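Local coordinates for protein Abbfa_003403 (Acinetobacter baumannii, PDB 4ZXH) that probably assembles a peptide product as a four-domain nonribosomal peptide synthetase with condensation, adenylation, carrier and thioesterase domains, at residues T1165-E1171 with L1278-L1283. Sequence-based numbering, arbitrary orientation.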
ATOM      1  N   THR A1165      -2.498 -50.504 -13.594  1.00 27.32           N
ATOM      2  CA  THR A1165      -3.932 -50.744 -13.531  1.00 29.91           C
ATOM      3  C   THR A1165      -4.238 -52.180 -13.179  1.00 32.52           C
ATOM      4  O   THR A1165      -3.893 -53.087 -13.936  1.00 37.52           O
ATOM      5  CB  THR A1165      -4.587 -50.432 -14.887  1.00 27.14           C
ATOM      6  OG1 THR A1165      -4.323 -49.077 -15.217  1.00 26.29           O
ATOM      7  CG2 THR A1165      -6.075 -50.665 -14.860  1.00 20.52           C
ATOM      8  N   ARG A1166      -4.892 -52.401 -12.046  1.00 29.77           N
ATOM      9  CA  ARG A1166      -5.323 -53.760 -11.719  1.00 25.30           C
ATOM     10  C   ARG A1166      -6.463 -54.164 -12.649  1.00 22.39           C
ATOM     11  O   ARG A1166      -7.377 -53.397 -12.902  1.00 22.05           O
ATOM     12  CB  ARG A1166      -5.669 -53.822 -10.247  1.00 21.02           C
ATOM     13  CG  ARG A1166      -4.428 -53.326  -9.536  1.00 20.25           C
ATOM     14  CD  ARG A1166      -4.599 -52.810  -8.170  1.00 27.37           C
ATOM     15  NE  ARG A1166      -3.280 -52.495  -7.654  1.00 34.93           N
ATOM     16  CZ  ARG A1166      -3.061 -51.778  -6.564  1.00 37.29           C
ATOM     17  NH1 ARG A1166      -4.087 -51.308  -5.883  1.00 29.37           N
ATOM     18  NH2 ARG A1166      -1.822 -51.552  -6.151  1.00 45.36           N
ATOM     19  N   ALA A1167      -6.326 -55.331 -13.257  1.00 23.81           N
ATOM     20  CA  ALA A1167      -7.274 -55.762 -14.264  1.00 26.24           C
ATOM     21  C   ALA A1167      -8.624 -55.929 -13.594  1.00 33.23           C
ATOM     22  O   ALA A1167      -8.688 -56.347 -12.432  1.00 37.09           O
ATOM     23  CB  ALA A1167      -6.816 -57.072 -14.925  1.00 30.69           C
ATOM     24  N   PRO A1168      -9.705 -55.579 -14.312  1.00 36.52           N
ATOM     25  CA  PRO A1168     -11.079 -55.711 -13.807  1.00 30.29           C
ATOM     26  C   PRO A1168     -11.541 -57.171 -13.763  1.00 31.14           C
ATOM     27  O   PRO A1168     -12.332 -57.610 -14.594  1.00 34.00           O
ATOM     28  CB  PRO A1168     -11.894 -54.897 -14.809  1.00 27.28           C
ATOM     29  CG  PRO A1168     -11.127 -54.985 -16.070  1.00 28.41           C
ATOM     30  CD  PRO A1168      -9.672 -55.015 -15.676  1.00 34.89           C
ATOM     31  N   ILE A1169     -11.026 -57.919 -12.799  1.00 28.23           N
ATOM     32  CA  ILE A1169     -11.419 -59.305 -12.611  1.00 30.01           C
ATOM     33  C   ILE A1169     -11.720 -59.492 -11.119  1.00 38.69           C
ATOM     34  O   ILE A1169     -11.226 -58.736 -10.290  1.00 43.55           O
ATOM     35  CB  ILE A1169     -10.321 -60.279 -13.110  1.00 33.92           C
ATOM     36  CG1 ILE A1169      -9.040 -60.157 -12.262  1.00 32.60           C
ATOM     37  CG2 ILE A1169     -10.031 -60.048 -14.605  1.00 31.34           C
ATOM     38  CD1 ILE A1169      -8.015 -61.251 -12.540  1.00 30.93           C
ATOM     39  N   PRO A1170     -12.568 -60.468 -10.775  1.00 39.86           N
ATOM     40  CA  PRO A1170     -12.989 -60.719  -9.386  1.00 36.39           C
ATOM     41  C   PRO A1170     -11.883 -60.790  -8.315  1.00 37.44           C
ATOM     42  O   PRO A1170     -12.068 -60.176  -7.265  1.00 41.58           O
ATOM     43  CB  PRO A1170     -13.710 -62.067  -9.504  1.00 38.51           C
ATOM     44  CG  PRO A1170     -14.365 -61.996 -10.834  1.00 34.72           C
ATOM     45  CD  PRO A1170     -13.360 -61.270 -11.728  1.00 47.58           C
ATOM     46  N   GLU A1171     -10.786 -61.515  -8.556  1.00 36.39           N
ATOM     47  CA  GLU A1171      -9.646 -61.571  -7.622  1.00 32.49           C
ATOM     48  C   GLU A1171      -9.189 -60.192  -7.115  1.00 37.16           C
ATOM     49  O   GLU A1171      -8.664 -60.061  -6.010  1.00 50.71           O
ATOM     50  CB  GLU A1171      -8.426 -62.226  -8.276  1.00 37.54           C
ATOM     51  CG  GLU A1171      -8.531 -63.656  -8.736  1.00 53.52           C
ATOM     52  CD  GLU A1171      -9.058 -63.811 -10.163  1.00 68.76           C
ATOM     53  OE1 GLU A1171      -9.956 -63.041 -10.589  1.00 65.95           O
ATOM     54  OE2 GLU A1171      -8.532 -64.698 -10.874  1.00 77.29           O
ATOM     55  N   LEU A1278      -0.732 -57.910 -13.165  1.00 26.59           N
ATOM     56  CA  LEU A1278      -1.890 -57.362 -12.462  1.00 25.42           C
ATOM     57  C   LEU A1278      -3.207 -58.037 -12.891  1.00 31.29           C
ATOM     58  O   LEU A1278      -4.290 -57.474 -12.712  1.00 37.70           O
ATOM     59  CB  LEU A1278      -1.973 -55.841 -12.681  1.00 28.41           C
ATOM     60  CG  LEU A1278      -0.659 -55.110 -12.424  1.00 33.38           C
ATOM     61  CD1 LEU A1278      -0.824 -53.609 -12.557  1.00 34.68           C
ATOM     62  CD2 LEU A1278      -0.115 -55.467 -11.064  1.00 23.16           C
ATOM     63  N   GLY A1279      -3.115 -59.244 -13.444  1.00 29.93           N
ATOM     64  CA  GLY A1279      -4.299 -59.977 -13.837  1.00 31.87           C
ATOM     65  C   GLY A1279      -4.707 -59.814 -15.294  1.00 36.43           C
ATOM     66  O   GLY A1279      -5.645 -60.466 -15.739  1.00 43.16           O
ATOM     67  N   TRP A1280      -4.009 -58.978 -16.059  1.00 35.69           N
ATOM     68  CA  TRP A1280      -4.441 -58.706 -17.439  1.00 37.38           C
ATOM     69  C   TRP A1280      -4.266 -59.892 -18.371  1.00 38.48           C
ATOM     70  O   TRP A1280      -4.891 -59.951 -19.433  1.00 42.49           O
ATOM     71  CB  TRP A1280      -3.706 -57.487 -18.017  1.00 34.72           C
ATOM     72  CG  TRP A1280      -4.297 -56.212 -17.526  1.00 33.47           C
ATOM     73  CD1 TRP A1280      -3.845 -55.453 -16.494  1.00 25.64           C
ATOM     74  CD2 TRP A1280      -5.487 -55.573 -18.007  1.00 32.06           C
ATOM     75  NE1 TRP A1280      -4.658 -54.360 -16.317  1.00 37.80           N
ATOM     76  CE2 TRP A1280      -5.681 -54.410 -17.231  1.00 34.36           C
ATOM     77  CE3 TRP A1280      -6.397 -55.857 -19.033  1.00 30.02           C
ATOM     78  CZ2 TRP A1280      -6.758 -53.535 -17.433  1.00 25.65           C
ATOM     79  CZ3 TRP A1280      -7.472 -54.975 -19.241  1.00 28.25           C
ATOM     80  CH2 TRP A1280      -7.635 -53.832 -18.445  1.00 27.28           C
ATOM     81  N   ASP A1281      -3.422 -60.837 -17.978  1.00 39.47           N
ATOM     82  CA  ASP A1281      -3.259 -62.060 -18.750  1.00 45.36           C
ATOM     83  C   ASP A1281      -4.574 -62.835 -18.902  1.00 45.29           C
ATOM     84  O   ASP A1281      -4.651 -63.760 -19.703  1.00 54.63           O
ATOM     85  CB  ASP A1281      -2.188 -62.970 -18.120  1.00 53.70           C
ATOM     86  CG  ASP A1281      -2.449 -63.280 -16.648  1.00 65.06           C
ATOM     87  OD1 ASP A1281      -2.883 -62.373 -15.905  1.00 81.83           O
ATOM     88  OD2 ASP A1281      -2.236 -64.441 -16.232  1.00 57.85           O
ATOM     89  N   GLN A1282      -5.607 -62.471 -18.140  1.00 41.00           N
ATOM     90  CA  GLN A1282      -6.875 -63.193 -18.217  1.00 41.06           C
ATOM     91  C   GLN A1282      -7.863 -62.467 -19.125  1.00 46.14           C
ATOM     92  O   GLN A1282      -8.974 -62.943 -19.353  1.00 56.77           O
ATOM     93  CB  GLN A1282      -7.497 -63.372 -16.834  1.00 41.07           C
ATOM     94  CG  GLN A1282      -6.575 -63.932 -15.762  1.00 46.13           C
ATOM     95  CD  GLN A1282      -7.320 -64.243 -14.470  1.00 54.44           C
ATOM     96  OE1 GLN A1282      -8.532 -64.058 -14.380  1.00 59.83           O
ATOM     97  NE2 GLN A1282      -6.589 -64.675 -13.452  1.00 64.38           N
ATOM     98  N   LEU A1283      -7.454 -61.312 -19.638  1.00 44.94           N
ATOM     99  CA  LEU A1283      -8.316 -60.496 -20.484  1.00 38.54           C
ATOM    100  C   LEU A1283      -7.695 -60.255 -21.843  1.00 43.29           C
ATOM    101  O   LEU A1283      -8.398 -60.191 -22.848  1.00 59.46           O
ATOM    102  CB  LEU A1283      -8.604 -59.147 -19.825  1.00 33.99           C
ATOM    103  CG  LEU A1283      -9.454 -59.177 -18.566  1.00 35.22           C
ATOM    104  CD1 LEU A1283      -9.708 -57.765 -18.086  1.00 34.15           C
ATOM    105  CD2 LEU A1283     -10.755 -59.913 -18.840  1.00 35.02           C
TER
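In the alpha/beta-hydrolase fold of the thioesterase domain, segment 1165-1171, directly after Asp-1164, the acid of a probable Cys-1137/His-1297/Asp-1164 triad, is clasped by the 1278-1283 loop through the indole of Trp-1280. Trp-1280 NE1 donates to Thr-1165 O at 2.8 Å; the acceptor lies almost in the ring plane, while the donor stands above the carbonyl plane. Ala-1167 CB makes a CH-pi contact with one face of the same ring, 3.5 Å from the centroid of the five-membered ring and nearly on the normal. Pro-1168, centre of an inverse gamma turn, lays CD over the six-membered ring in a second CH-pi contact, and Leu-1283 CD1 closes against its CG and CD. Ala-1167 N donates a hydrogen bond to Leu-1278 O (3.0 Å, 166°); Asn-1172 ND2 also donates to that carbonyl. Thr-1165 OG1 bonds to Cys-1137 O, tying the loop to the likely nucleophile elbow. With CG1 between its backbone N and carbonyl carbon (chi1 65°) and chi2 extended, Ile-1169 carries CD1 over to the Gln-1282 amide, 3.4 Å from Gln-1282 OE1. At the solvent-exposed end of the contact, Gln-1282 NE2 donates to Glu-1171 OE2 at 3.2 Å from above the carboxylate plane, the carboxylate and amide planes 52° apart.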